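Local atomic coordinates of penicillin-binding protein 2 (Pbp2) (Helicobacter pylori, PDB entry 5LP5), a protein that probably acts as a penicillin-binding peptidoglycan transpeptidase in cell-wall synthesis and cell shape at the inner membrane, and forms a complex with MreC. Residues S234-Q240 against E263-G268; E242-L246 against L574-M578; A267-Y273 against N296-F302. All blocks are in the same frame, centred on the assembly; numbering follows the deposited sequence.

The three contacts gather around strand 264-270, an outermost strand of the antiparallel transpeptidase sheet. Contacts 1 and 2 share helix 237-246: its start is tied to the strand in contact 1, and its later turns lie against helix 572-584 in contact 2. Contacts 1 and 3 share Ala267 and Gly268, and both are buried; each relies on hydrogen bonds between side chains and backbone, with one backbone pair added in contact 1. Contact 2, only partly buried, has no hydrogen bond across it and depends on aliphatic and methionine packing. Val266 touches Ala243 and Met578, joining contacts 1 and 2, while Tyr270 OH and Asp244 OD1 probably hydrogen-bond between contacts 2 and 3.

Contact 1. Residues S234-Q240 against E263-G268; sequences SLDKRLQ and ELLVAG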
ATOM      1  N   SER A 234       6.371 -14.216 -13.252  1.00 31.15           N
ATOM      2  CA  SER A 234       7.321 -15.303 -13.416  1.00 30.22           C
ATOM      3  C   SER A 234       8.773 -14.909 -13.189  1.00 28.20           C
ATOM      4  O   SER A 234       9.632 -15.775 -13.084  1.00 25.51           O
ATOM      5  CB  SER A 234       7.174 -15.904 -14.807  1.00 31.86           C
ATOM      6  OG  SER A 234       7.254 -14.886 -15.796  1.00 33.61           O
ATOM      7  N   LEU A 235       9.055 -13.616 -13.101  1.00 26.99           N
ATOM      8  CA  LEU A 235      10.421 -13.188 -12.820  1.00 27.14           C
ATOM      9  C   LEU A 235      11.013 -13.879 -11.593  1.00 26.29           C
ATOM     10  O   LEU A 235      10.290 -14.214 -10.671  1.00 26.80           O
ATOM     11  CB  LEU A 235      10.468 -11.677 -12.587  1.00 27.06           C
ATOM     12  CG  LEU A 235      10.107 -10.736 -13.722  1.00 26.27           C
ATOM     13  CD1 LEU A 235      10.199  -9.315 -13.187  1.00 26.93           C
ATOM     14  CD2 LEU A 235      11.031 -10.919 -14.898  1.00 26.13           C
ATOM     15  N   ASP A 236      12.325 -14.067 -11.575  1.00 26.10           N
ATOM     16  CA  ASP A 236      13.032 -14.426 -10.360  1.00 26.85           C
ATOM     17  C   ASP A 236      13.918 -13.267  -9.968  1.00 28.23           C
ATOM     18  O   ASP A 236      14.804 -12.888 -10.699  1.00 29.39           O
ATOM     19  CB  ASP A 236      13.878 -15.675 -10.568  1.00 27.52           C
ATOM     20  CG  ASP A 236      14.569 -16.161  -9.270  1.00 27.76           C
ATOM     21  OD1 ASP A 236      14.824 -15.329  -8.361  1.00 29.05           O
ATOM     22  OD2 ASP A 236      14.879 -17.376  -9.176  1.00 26.15           O
ATOM     23  N   LYS A 237      13.675 -12.724  -8.794  1.00 31.39           N
ATOM     24  CA  LYS A 237      14.370 -11.529  -8.303  1.00 35.70           C
ATOM     25  C   LYS A 237      15.895 -11.679  -8.271  1.00 34.98           C
ATOM     26  O   LYS A 237      16.626 -10.709  -8.481  1.00 33.10           O
ATOM     27  CB  LYS A 237      13.836 -11.179  -6.904  1.00 39.37           C
ATOM     28  CG  LYS A 237      14.531 -10.032  -6.225  1.00 42.35           C
ATOM     29  CD  LYS A 237      14.052  -9.907  -4.785  1.00 46.79           C
ATOM     30  CE  LYS A 237      14.910  -8.888  -4.056  1.00 51.49           C
ATOM     31  NZ  LYS A 237      14.347  -8.428  -2.759  1.00 55.07           N
ATOM     32  N   ARG A 238      16.381 -12.885  -8.010  1.00 34.90           N
ATOM     33  CA  ARG A 238      17.823 -13.114  -7.972  1.00 35.84           C
ATOM     34  C   ARG A 238      18.397 -13.025  -9.380  1.00 37.22           C
ATOM     35  O   ARG A 238      19.386 -12.336  -9.622  1.00 36.92           O
ATOM     36  CB  ARG A 238      18.134 -14.470  -7.361  1.00 35.31           C
ATOM     37  CG  ARG A 238      17.775 -14.562  -5.882  1.00 34.94           C
ATOM     38  CD  ARG A 238      17.629 -16.007  -5.408  1.00 33.16           C
ATOM     39  NE  ARG A 238      16.528 -16.671  -6.091  1.00 31.20           N
ATOM     40  CZ  ARG A 238      16.264 -17.972  -6.023  1.00 31.16           C
ATOM     41  NH1 ARG A 238      17.013 -18.774  -5.277  1.00 31.58           N
ATOM     42  NH2 ARG A 238      15.246 -18.480  -6.701  1.00 30.90           N
ATOM     43  N   LEU A 239      17.751 -13.719 -10.311  1.00 37.40           N
ATOM     44  CA  LEU A 239      18.174 -13.717 -11.705  1.00 36.64           C
ATOM     45  C   LEU A 239      18.187 -12.321 -12.323  1.00 36.79           C
ATOM     46  O   LEU A 239      19.065 -12.030 -13.127  1.00 38.90           O
ATOM     47  CB  LEU A 239      17.280 -14.631 -12.530  1.00 35.42           C
ATOM     48  CG  LEU A 239      17.378 -16.128 -12.252  1.00 35.60           C
ATOM     49  CD1 LEU A 239      16.415 -16.880 -13.162  1.00 35.65           C
ATOM     50  CD2 LEU A 239      18.789 -16.651 -12.443  1.00 35.54           C
ATOM     51  N   GLN A 240      17.227 -11.467 -11.960  1.00 35.46           N
ATOM     52  CA  GLN A 240      17.202 -10.080 -12.451  1.00 35.60           C
ATOM     53  C   GLN A 240      18.314  -9.243 -11.847  1.00 38.42           C
ATOM     54  O   GLN A 240      18.878  -8.375 -12.512  1.00 41.36           O
ATOM     55  CB  GLN A 240      15.869  -9.390 -12.179  1.00 33.89           C
ATOM     56  CG  GLN A 240      14.839  -9.534 -13.306  1.00 33.98           C
ATOM     57  CD  GLN A 240      14.820  -8.405 -14.327  1.00 33.32           C
ATOM     58  OE1 GLN A 240      14.343  -8.614 -15.426  1.00 34.17           O
ATOM     59  NE2 GLN A 240      15.294  -7.211 -13.967  1.00 32.96           N
ATOM     60  N   GLU A 263       7.333 -18.431 -19.961  1.00 32.13           N
ATOM     61  CA  GLU A 263       7.538 -17.611 -18.784  1.00 33.28           C
ATOM     62  C   GLU A 263       8.869 -16.854 -18.901  1.00 31.45           C
ATOM     63  O   GLU A 263       9.900 -17.433 -19.246  1.00 31.15           O
ATOM     64  CB  GLU A 263       7.492 -18.458 -17.506  1.00 37.26           C
ATOM     65  CG  GLU A 263       6.086 -18.855 -17.075  1.00 41.44           C
ATOM     66  CD  GLU A 263       6.029 -19.625 -15.757  1.00 44.41           C
ATOM     67  OE1 GLU A 263       7.090 -20.087 -15.270  1.00 45.37           O
ATOM     68  OE2 GLU A 263       4.904 -19.761 -15.211  1.00 46.37           O
ATOM     69  N   LEU A 264       8.824 -15.552 -18.629  1.00 28.90           N
ATOM     70  CA  LEU A 264      10.020 -14.734 -18.590  1.00 29.07           C
ATOM     71  C   LEU A 264      10.568 -14.673 -17.154  1.00 29.20           C
ATOM     72  O   LEU A 264       9.910 -14.194 -16.228  1.00 29.59           O
ATOM     73  CB  LEU A 264       9.723 -13.334 -19.113  1.00 28.88           C
ATOM     74  CG  LEU A 264       9.296 -13.323 -20.579  1.00 29.46           C
ATOM     75  CD1 LEU A 264       8.740 -11.972 -20.951  1.00 29.35           C
ATOM     76  CD2 LEU A 264      10.440 -13.710 -21.510  1.00 29.13           C
ATOM     77  N   LEU A 265      11.773 -15.192 -16.974  1.00 28.89           N
ATOM     78  CA  LEU A 265      12.434 -15.157 -15.699  1.00 29.04           C
ATOM     79  C   LEU A 265      13.274 -13.886 -15.579  1.00 28.40           C
ATOM     80  O   LEU A 265      13.458 -13.373 -14.495  1.00 26.69           O
ATOM     81  CB  LEU A 265      13.305 -16.401 -15.520  1.00 31.10           C
ATOM     82  CG  LEU A 265      12.627 -17.783 -15.623  1.00 33.21           C
ATOM     83  CD1 LEU A 265      13.630 -18.929 -15.512  1.00 33.54           C
ATOM     84  CD2 LEU A 265      11.556 -17.949 -14.566  1.00 33.86           C
ATOM     85  N   VAL A 266      13.793 -13.396 -16.698  1.00 29.66           N
ATOM     86  CA  VAL A 266      14.467 -12.105 -16.749  1.00 30.38           C
ATOM     87  C   VAL A 266      13.929 -11.281 -17.913  1.00 30.98           C
ATOM     88  O   VAL A 266      13.516 -11.823 -18.931  1.00 34.32           O
ATOM     89  CB  VAL A 266      15.978 -12.284 -16.931  1.00 31.87           C
ATOM     90  CG1 VAL A 266      16.682 -10.945 -16.998  1.00 31.20           C
ATOM     91  CG2 VAL A 266      16.545 -13.124 -15.793  1.00 33.17           C
ATOM     92  N   ALA A 267      13.932  -9.964 -17.731  1.00 31.80           N
ATOM     93  CA  ALA A 267      13.642  -8.975 -18.771  1.00 30.07           C
ATOM     94  C   ALA A 267      14.259  -7.640 -18.331  1.00 30.44           C
ATOM     95  O   ALA A 267      13.634  -6.817 -17.633  1.00 33.90           O
ATOM     96  CB  ALA A 267      12.153  -8.839 -18.993  1.00 28.96           C
ATOM     97  N   GLY A 268      15.509  -7.444 -18.714  1.00 29.03           N
ATOM     98  CA  GLY A 268      16.195  -6.217 -18.399  1.00 30.07           C
ATOM     99  C   GLY A 268      16.262  -5.282 -19.575  1.00 29.84           C
ATOM    100  O   GLY A 268      16.462  -5.719 -20.698  1.00 30.53           O
TER
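Ser234, with chi1 in the p well, donates from OG to Leu264 O at 2.8 Å. Two residues on, Asp236 N donates to Leu265 O (3.2 Å), at the corner where a classic beta bulge sets Leu265 and Val266 both opposite Val256 of strand 252-258. The t rotamer of Asp236, the N-cap residue, leads its carboxylate away from the strand: OD1 accepts the capping bond from Arg238 N (2.9 Å) and another from Arg238 NE (3.1 Å), Arg238 NH2 to OD2 (2.7 Å) completes the salt bridge, and Tyr587 binds OD2 as well. Leu239, m,t, packs CD1 on Leu265 CB (3.9 Å) and CB on Val266 CG2 (3.7 Å). Gln240 leaves the standard wells at chi1 -91° and chi2 -93°, which swings its amide back to the strand, where OE1 accepts from Ala267 N at 2.7 Å. Backbone groups of the bulged edge strand are thus met partly by side chains, so helix and sheet are joined by directional bonds as well as apolar packing.

Contact 2. Residues E242-L246 against L574-M578; sequences EADKL and LLVKM
Leu246 reaches across from helix 237-246 and overlaps Leu574, Lys577 and Met578 of helix 572-584, giving up more surface (96 Å²) than any other residue here. Both segments are regular alpha helix, with Leu246 N bonded to Glu242 O at 2.9 Å and Met578 N to Leu574 O at 3.3 Å. They run nearly antiparallel, at 160° between their N-to-C directions, and the short axes approach to 10.5 Å. In register, Glu242 lies opposite Met578 (CA-CA 7.1 Å) and Leu246 opposite Leu574 (CA-CA 6.5 Å).

Leu246 and Leu574 both adopt m,t, bringing Leu246 CD2 to 4.1 Å from Leu574 CD2; Leu246 CD2 also sits 3.7 Å from Lys577 CB, and Leu246 CD1 3.8 Å from Leu574 O. Met578, chi1 t with chi2 and chi3 both p, folds its thioether into the gap between the helices, so that CE lies 3.8 Å from Ala243 CB and 4.2 Å from Leu246 CD1. Glu242 (t,p) passes over the methionine, its CG 4.2 Å from Met578 SD and its OE2 4.0 Å from Lys577 CB; Lys577 (chi1 m, then all t) turns its amine away.

No hydrogen bond crosses the interface. Beneath it, Ala243 and Met578 rest on Ile254 of strand 252-258, and Leu575 turns its side chain away from the partner helix onto Ile558 and Ala547. The pair is thus an antiparallel helix layer on one face of the five-stranded sheet, as in the alpha/beta transpeptidase fold of penicillin-binding proteins and serine beta-lactamases, where N- and C-terminal helices pack together on the sheet.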
ATOM      1  N   GLU A 242      21.175 -10.384 -11.081  1.00 40.73           N
ATOM      2  CA  GLU A 242      22.313 -10.832 -11.870  1.00 41.45           C
ATOM      3  C   GLU A 242      22.339 -10.072 -13.176  1.00 42.82           C
ATOM      4  O   GLU A 242      23.365  -9.514 -13.564  1.00 43.03           O
ATOM      5  CB  GLU A 242      22.235 -12.341 -12.150  1.00 40.05           C
ATOM      6  CG  GLU A 242      23.378 -12.901 -12.998  1.00 39.59           C
ATOM      7  CD  GLU A 242      24.761 -12.592 -12.439  1.00 39.54           C
ATOM      8  OE1 GLU A 242      24.878 -12.249 -11.249  1.00 39.13           O
ATOM      9  OE2 GLU A 242      25.748 -12.683 -13.193  1.00 41.40           O
ATOM     10  N   ALA A 243      21.192 -10.052 -13.846  1.00 44.55           N
ATOM     11  CA  ALA A 243      21.027  -9.342 -15.109  1.00 43.48           C
ATOM     12  C   ALA A 243      21.446  -7.884 -14.992  1.00 42.98           C
ATOM     13  O   ALA A 243      22.167  -7.385 -15.831  1.00 42.56           O
ATOM     14  CB  ALA A 243      19.594  -9.443 -15.572  1.00 44.64           C
ATOM     15  N   ASP A 244      21.017  -7.207 -13.936  1.00 44.37           N
ATOM     16  CA  ASP A 244      21.424  -5.819 -13.715  1.00 45.10           C
ATOM     17  C   ASP A 244      22.943  -5.737 -13.599  1.00 45.46           C
ATOM     18  O   ASP A 244      23.570  -4.931 -14.252  1.00 49.00           O
ATOM     19  CB  ASP A 244      20.727  -5.219 -12.481  1.00 45.71           C
ATOM     20  CG  ASP A 244      19.287  -4.740 -12.771  1.00 44.72           C
ATOM     21  OD1 ASP A 244      18.611  -5.253 -13.693  1.00 44.72           O
ATOM     22  OD2 ASP A 244      18.815  -3.839 -12.057  1.00 45.25           O
ATOM     23  N   LYS A 245      23.533  -6.594 -12.783  1.00 48.97           N
ATOM     24  CA  LYS A 245      24.993  -6.612 -12.575  1.00 53.34           C
ATOM     25  C   LYS A 245      25.743  -6.753 -13.901  1.00 49.61           C
ATOM     26  O   LYS A 245      26.736  -6.090 -14.129  1.00 50.59           O
ATOM     27  CB  LYS A 245      25.361  -7.764 -11.619  1.00 60.03           C
ATOM     28  CG  LYS A 245      26.831  -7.960 -11.295  1.00 68.73           C
ATOM     29  CD  LYS A 245      27.330  -7.009 -10.217  1.00 79.09           C
ATOM     30  CE  LYS A 245      28.728  -7.402  -9.729  1.00 86.77           C
ATOM     31  NZ  LYS A 245      29.435  -6.311  -8.988  1.00 89.18           N
ATOM     32  N   LEU A 246      25.261  -7.613 -14.781  1.00 46.00           N
ATOM     33  CA  LEU A 246      25.950  -7.879 -16.035  1.00 45.05           C
ATOM     34  C   LEU A 246      25.951  -6.666 -16.955  1.00 46.63           C
ATOM     35  O   LEU A 246      26.924  -6.443 -17.675  1.00 53.43           O
ATOM     36  CB  LEU A 246      25.317  -9.081 -16.742  1.00 43.31           C
ATOM     37  CG  LEU A 246      25.439 -10.445 -16.041  1.00 41.22           C
ATOM     38  CD1 LEU A 246      24.617 -11.519 -16.753  1.00 39.22           C
ATOM     39  CD2 LEU A 246      26.895 -10.871 -15.945  1.00 42.27           C
ATOM     40  N   LEU A 574      29.059 -12.862 -20.857  1.00 56.57           N
ATOM     41  CA  LEU A 574      27.815 -12.494 -20.177  1.00 52.34           C
ATOM     42  C   LEU A 574      26.822 -13.650 -20.214  1.00 47.17           C
ATOM     43  O   LEU A 574      26.134 -13.907 -19.226  1.00 47.77           O
ATOM     44  CB  LEU A 574      27.183 -11.243 -20.805  1.00 52.59           C
ATOM     45  CG  LEU A 574      27.982  -9.929 -20.831  1.00 54.13           C
ATOM     46  CD1 LEU A 574      27.132  -8.842 -21.486  1.00 54.09           C
ATOM     47  CD2 LEU A 574      28.463  -9.471 -19.456  1.00 53.18           C
ATOM     48  N   LEU A 575      26.748 -14.340 -21.346  1.00 41.45           N
ATOM     49  CA  LEU A 575      25.912 -15.530 -21.474  1.00 41.31           C
ATOM     50  C   LEU A 575      26.235 -16.624 -20.429  1.00 43.62           C
ATOM     51  O   LEU A 575      25.323 -17.176 -19.791  1.00 40.35           O
ATOM     52  CB  LEU A 575      26.051 -16.116 -22.879  1.00 39.90           C
ATOM     53  CG  LEU A 575      25.255 -17.391 -23.195  1.00 39.45           C
ATOM     54  CD1 LEU A 575      23.777 -17.261 -22.835  1.00 37.48           C
ATOM     55  CD2 LEU A 575      25.400 -17.734 -24.674  1.00 39.49           C
ATOM     56  N   VAL A 576      27.520 -16.939 -20.266  1.00 48.13           N
ATOM     57  CA  VAL A 576      27.937 -17.956 -19.294  1.00 52.16           C
ATOM     58  C   VAL A 576      27.494 -17.574 -17.898  1.00 49.41           C
ATOM     59  O   VAL A 576      26.948 -18.398 -17.161  1.00 49.63           O
ATOM     60  CB  VAL A 576      29.468 -18.240 -19.272  1.00 59.12           C
ATOM     61  CG1 VAL A 576      29.888 -18.948 -20.547  1.00 62.01           C
ATOM     62  CG2 VAL A 576      30.292 -16.965 -19.059  1.00 61.51           C
ATOM     63  N   LYS A 577      27.709 -16.315 -17.546  1.00 46.45           N
ATOM     64  CA  LYS A 577      27.438 -15.870 -16.196  1.00 46.25           C
ATOM     65  C   LYS A 577      25.981 -16.041 -15.818  1.00 47.38           C
ATOM     66  O   LYS A 577      25.688 -16.415 -14.676  1.00 51.20           O
ATOM     67  CB  LYS A 577      27.897 -14.439 -16.012  1.00 45.74           C
ATOM     68  CG  LYS A 577      29.410 -14.403 -15.939  1.00 47.67           C
ATOM     69  CD  LYS A 577      29.984 -13.013 -15.823  1.00 47.77           C
ATOM     70  CE  LYS A 577      31.492 -13.082 -15.955  1.00 48.24           C
ATOM     71  NZ  LYS A 577      32.043 -11.731 -15.726  1.00 49.93           N
ATOM     72  N   MET A 578      25.079 -15.786 -16.773  1.00 45.61           N
ATOM     73  CA  MET A 578      23.648 -16.011 -16.563  1.00 42.69           C
ATOM     74  C   MET A 578      23.310 -17.507 -16.522  1.00 43.47           C
ATOM     75  O   MET A 578      22.553 -17.943 -15.645  1.00 40.60           O
ATOM     76  CB  MET A 578      22.831 -15.307 -17.638  1.00 42.82           C
ATOM     77  CG  MET A 578      21.329 -15.366 -17.444  1.00 41.79           C
ATOM     78  SD  MET A 578      20.812 -14.697 -15.862  1.00 42.11           S
ATOM     79  CE  MET A 578      20.699 -12.960 -16.292  1.00 43.61           C
TER

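Contact 3. Residues A267-Y273 against N296-F302; sequences AGSYPEY and NPLLNRF
This buried contact joins a strand end to a loop: residues 267-273, the last part of strand 264-270 and the chain leaving it, lie against the irregular segment 296-302. That loop leads to helix 314-324, at whose start the SxxK pattern of a penicillin-binding protein active site probably lies. Residues 267-270 are extended, a cis peptide bond precedes Pro271, and a type I beta turn spans Asn296 to Leu299, closed weakly by Leu299 N to Asn296 O (3.4 Å). The CA atoms of Ser269 and Arg301 are 5.3 Å apart, those of Pro271 and Pro297 4.9 Å.

Ser269 holds the centre. With chi1 at 166° its OG donates to Leu299 O (2.9 Å) and accepts from Arg301 N (3.0 Å). Arg301 (m,t,t, chi4 75°) extends along the strand end, its NH1 bonded to Asn296 O at 3.2 Å; NE forms a salt bridge with Glu563, and NH2 also bonds to Tyr295 O.

Phe302, chi1 p and chi2 79°, lays a ring face against Ala267, whose CB is 4.0 Å from the Phe302 ring centroid in a CH-pi contact. Tyr273, chi1 p and chi2 98°, receives Leu298 CD2 over its ring, 4.2 Å from the centroid. Pro271 CB and Pro297 CB meet at 4.3 Å.

Ser269 N bonds to Glu272 OE2 (3.1 Å), while Glu272 OE1 reaches Ser160 and His161. Helix 160-163, from the dimerisation-domain region, packs on both segments, so the contact lies where that region meets the transpeptidase sheet, with helix 284-291 against Tyr273 and Pro297 and strand 252-258 paired alongside Gly268.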
ATOM      1  N   ALA A 267      13.932  -9.964 -17.731  1.00 31.80           N
ATOM      2  CA  ALA A 267      13.642  -8.975 -18.771  1.00 30.07           C
ATOM      3  C   ALA A 267      14.259  -7.640 -18.331  1.00 30.44           C
ATOM      4  O   ALA A 267      13.634  -6.817 -17.633  1.00 33.90           O
ATOM      5  CB  ALA A 267      12.153  -8.839 -18.993  1.00 28.96           C
ATOM      6  N   GLY A 268      15.509  -7.444 -18.714  1.00 29.03           N
ATOM      7  CA  GLY A 268      16.195  -6.217 -18.399  1.00 30.07           C
ATOM      8  C   GLY A 268      16.262  -5.282 -19.575  1.00 29.84           C
ATOM      9  O   GLY A 268      16.462  -5.719 -20.698  1.00 30.53           O
ATOM     10  N   SER A 269      16.097  -3.990 -19.312  1.00 29.29           N
ATOM     11  CA  SER A 269      16.324  -2.958 -20.320  1.00 29.95           C
ATOM     12  C   SER A 269      17.169  -1.863 -19.714  1.00 28.27           C
ATOM     13  O   SER A 269      16.800  -1.307 -18.692  1.00 26.54           O
ATOM     14  CB  SER A 269      15.002  -2.367 -20.835  1.00 31.61           C
ATOM     15  OG  SER A 269      15.238  -1.162 -21.573  1.00 32.13           O
ATOM     16  N   TYR A 270      18.281  -1.530 -20.363  1.00 28.66           N
ATOM     17  CA  TYR A 270      19.321  -0.731 -19.704  1.00 29.20           C
ATOM     18  C   TYR A 270      19.724   0.505 -20.473  1.00 28.40           C
ATOM     19  O   TYR A 270      20.160   0.416 -21.628  1.00 27.33           O
ATOM     20  CB  TYR A 270      20.542  -1.597 -19.416  1.00 29.47           C
ATOM     21  CG  TYR A 270      20.148  -2.800 -18.617  1.00 29.26           C
ATOM     22  CD1 TYR A 270      20.038  -2.729 -17.231  1.00 29.84           C
ATOM     23  CD2 TYR A 270      19.814  -4.004 -19.246  1.00 29.35           C
ATOM     24  CE1 TYR A 270      19.640  -3.841 -16.487  1.00 29.12           C
ATOM     25  CE2 TYR A 270      19.411  -5.113 -18.513  1.00 28.29           C
ATOM     26  CZ  TYR A 270      19.327  -5.018 -17.136  1.00 28.18           C
ATOM     27  OH  TYR A 270      18.959  -6.089 -16.387  1.00 28.12           O
ATOM     28  N   PRO A 271      19.599   1.670 -19.824  1.00 27.77           N
ATOM     29  CA  PRO A 271      19.270   1.863 -18.418  1.00 28.51           C
ATOM     30  C   PRO A 271      17.846   1.574 -17.991  1.00 30.18           C
ATOM     31  O   PRO A 271      16.916   1.905 -18.708  1.00 34.31           O
ATOM     32  CB  PRO A 271      19.510   3.370 -18.199  1.00 28.53           C
ATOM     33  CG  PRO A 271      20.185   3.883 -19.408  1.00 28.45           C
ATOM     34  CD  PRO A 271      19.853   2.947 -20.510  1.00 28.03           C
ATOM     35  N   GLU A 272      17.687   0.963 -16.817  1.00 33.55           N
ATOM     36  CA  GLU A 272      16.416   0.971 -16.080  1.00 33.78           C
ATOM     37  C   GLU A 272      16.282   2.352 -15.385  1.00 33.86           C
ATOM     38  O   GLU A 272      17.218   3.151 -15.417  1.00 34.76           O
ATOM     39  CB  GLU A 272      16.384  -0.165 -15.030  1.00 34.64           C
ATOM     40  CG  GLU A 272      16.602  -1.591 -15.541  1.00 35.08           C
ATOM     41  CD  GLU A 272      15.332  -2.278 -16.011  1.00 36.57           C
ATOM     42  OE1 GLU A 272      14.294  -1.596 -16.099  1.00 38.13           O
ATOM     43  OE2 GLU A 272      15.367  -3.499 -16.302  1.00 41.46           O
ATOM     44  N   TYR A 273      15.130   2.627 -14.762  1.00 32.52           N
ATOM     45  CA  TYR A 273      14.925   3.853 -13.967  1.00 31.96           C
ATOM     46  C   TYR A 273      14.146   3.543 -12.692  1.00 29.44           C
ATOM     47  O   TYR A 273      13.517   2.502 -12.594  1.00 26.82           O
ATOM     48  CB  TYR A 273      14.206   4.939 -14.782  1.00 34.91           C
ATOM     49  CG  TYR A 273      12.798   4.591 -15.226  1.00 36.81           C
ATOM     50  CD1 TYR A 273      11.689   5.033 -14.515  1.00 38.81           C
ATOM     51  CD2 TYR A 273      12.575   3.818 -16.357  1.00 38.98           C
ATOM     52  CE1 TYR A 273      10.390   4.705 -14.913  1.00 39.16           C
ATOM     53  CE2 TYR A 273      11.286   3.484 -16.759  1.00 40.97           C
ATOM     54  CZ  TYR A 273      10.196   3.933 -16.033  1.00 39.13           C
ATOM     55  OH  TYR A 273       8.930   3.579 -16.426  1.00 41.51           O
ATOM     56  N   ASN A 296      18.751   7.375 -22.818  1.00 41.75           N
ATOM     57  CA  ASN A 296      17.317   7.146 -23.003  1.00 40.78           C
ATOM     58  C   ASN A 296      16.764   6.061 -22.049  1.00 40.54           C
ATOM     59  O   ASN A 296      16.493   4.934 -22.455  1.00 39.94           O
ATOM     60  CB  ASN A 296      17.080   6.797 -24.477  1.00 39.93           C
ATOM     61  CG  ASN A 296      15.633   6.862 -24.873  1.00 39.54           C
ATOM     62  OD1 ASN A 296      14.772   7.306 -24.109  1.00 43.49           O
ATOM     63  ND2 ASN A 296      15.353   6.408 -26.079  1.00 39.78           N
ATOM     64  N   PRO A 297      16.613   6.407 -20.763  1.00 41.74           N
ATOM     65  CA  PRO A 297      16.172   5.476 -19.728  1.00 41.21           C
ATOM     66  C   PRO A 297      14.719   5.038 -19.869  1.00 41.80           C
ATOM     67  O   PRO A 297      14.364   3.936 -19.428  1.00 42.78           O
ATOM     68  CB  PRO A 297      16.329   6.277 -18.430  1.00 41.24           C
ATOM     69  CG  PRO A 297      17.241   7.390 -18.762  1.00 42.67           C
ATOM     70  CD  PRO A 297      16.924   7.720 -20.188  1.00 43.33           C
ATOM     71  N   LEU A 298      13.888   5.888 -20.465  1.00 38.26           N
ATOM     72  CA  LEU A 298      12.475   5.579 -20.564  1.00 36.34           C
ATOM     73  C   LEU A 298      12.197   4.547 -21.634  1.00 36.49           C
ATOM     74  O   LEU A 298      11.073   4.083 -21.759  1.00 36.58           O
ATOM     75  CB  LEU A 298      11.678   6.828 -20.866  1.00 36.33           C
ATOM     76  CG  LEU A 298      11.698   7.864 -19.755  1.00 37.35           C
ATOM     77  CD1 LEU A 298      10.962   9.092 -20.266  1.00 39.85           C
ATOM     78  CD2 LEU A 298      11.086   7.358 -18.447  1.00 36.15           C
ATOM     79  N   LEU A 299      13.220   4.184 -22.403  1.00 36.42           N
ATOM     80  CA  LEU A 299      13.048   3.241 -23.489  1.00 34.77           C
ATOM     81  C   LEU A 299      13.053   1.809 -22.974  1.00 33.88           C
ATOM     82  O   LEU A 299      13.995   1.374 -22.293  1.00 33.05           O
ATOM     83  CB  LEU A 299      14.138   3.424 -24.540  1.00 34.98           C
ATOM     84  CG  LEU A 299      13.993   2.565 -25.808  1.00 35.84           C
ATOM     85  CD1 LEU A 299      12.788   2.974 -26.630  1.00 36.24           C
ATOM     86  CD2 LEU A 299      15.246   2.601 -26.673  1.00 36.71           C
ATOM     87  N   ASN A 300      11.968   1.107 -23.296  1.00 33.88           N
ATOM     88  CA  ASN A 300      11.880  -0.322 -23.150  1.00 34.85           C
ATOM     89  C   ASN A 300      12.556  -0.944 -24.370  1.00 34.96           C
ATOM     90  O   ASN A 300      12.055  -0.883 -25.482  1.00 32.43           O
ATOM     91  CB  ASN A 300      10.412  -0.753 -23.052  1.00 35.92           C
ATOM     92  CG  ASN A 300      10.246  -2.249 -22.830  1.00 34.75           C
ATOM     93  OD1 ASN A 300      10.953  -3.062 -23.422  1.00 35.26           O
ATOM     94  ND2 ASN A 300       9.306  -2.610 -21.968  1.00 33.99           N
ATOM     95  N   ARG A 301      13.709  -1.551 -24.147  1.00 36.33           N
ATOM     96  CA  ARG A 301      14.508  -2.066 -25.231  1.00 35.32           C
ATOM     97  C   ARG A 301      14.227  -3.525 -25.618  1.00 36.01           C
ATOM     98  O   ARG A 301      14.681  -3.955 -26.673  1.00 37.24           O
ATOM     99  CB  ARG A 301      15.971  -1.914 -24.859  1.00 36.82           C
ATOM    100  CG  ARG A 301      16.427  -0.467 -24.848  1.00 38.11           C
ATOM    101  CD  ARG A 301      17.908  -0.375 -24.517  1.00 39.93           C
ATOM    102  NE  ARG A 301      18.442   0.964 -24.745  1.00 40.55           N
ATOM    103  CZ  ARG A 301      18.218   2.008 -23.951  1.00 43.74           C
ATOM    104  NH1 ARG A 301      17.444   1.907 -22.851  1.00 45.21           N
ATOM    105  NH2 ARG A 301      18.763   3.175 -24.261  1.00 44.17           N
ATOM    106  N   PHE A 302      13.506  -4.294 -24.793  1.00 33.80           N
ATOM    107  CA  PHE A 302      13.172  -5.670 -25.183  1.00 33.41           C
ATOM    108  C   PHE A 302      11.855  -5.786 -25.987  1.00 33.18           C
ATOM    109  O   PHE A 302      11.660  -6.761 -26.720  1.00 29.65           O
ATOM    110  CB  PHE A 302      13.205  -6.655 -23.981  1.00 34.51           C
ATOM    111  CG  PHE A 302      12.257  -6.320 -22.850  1.00 33.88           C
ATOM    112  CD1 PHE A 302      10.901  -6.626 -22.933  1.00 32.24           C
ATOM    113  CD2 PHE A 302      12.729  -5.722 -21.681  1.00 34.06           C
ATOM    114  CE1 PHE A 302      10.027  -6.305 -21.895  1.00 30.90           C
ATOM    115  CE2 PHE A 302      11.854  -5.413 -20.644  1.00 33.55           C
ATOM    116  CZ  PHE A 302      10.503  -5.709 -20.753  1.00 31.04           C
TER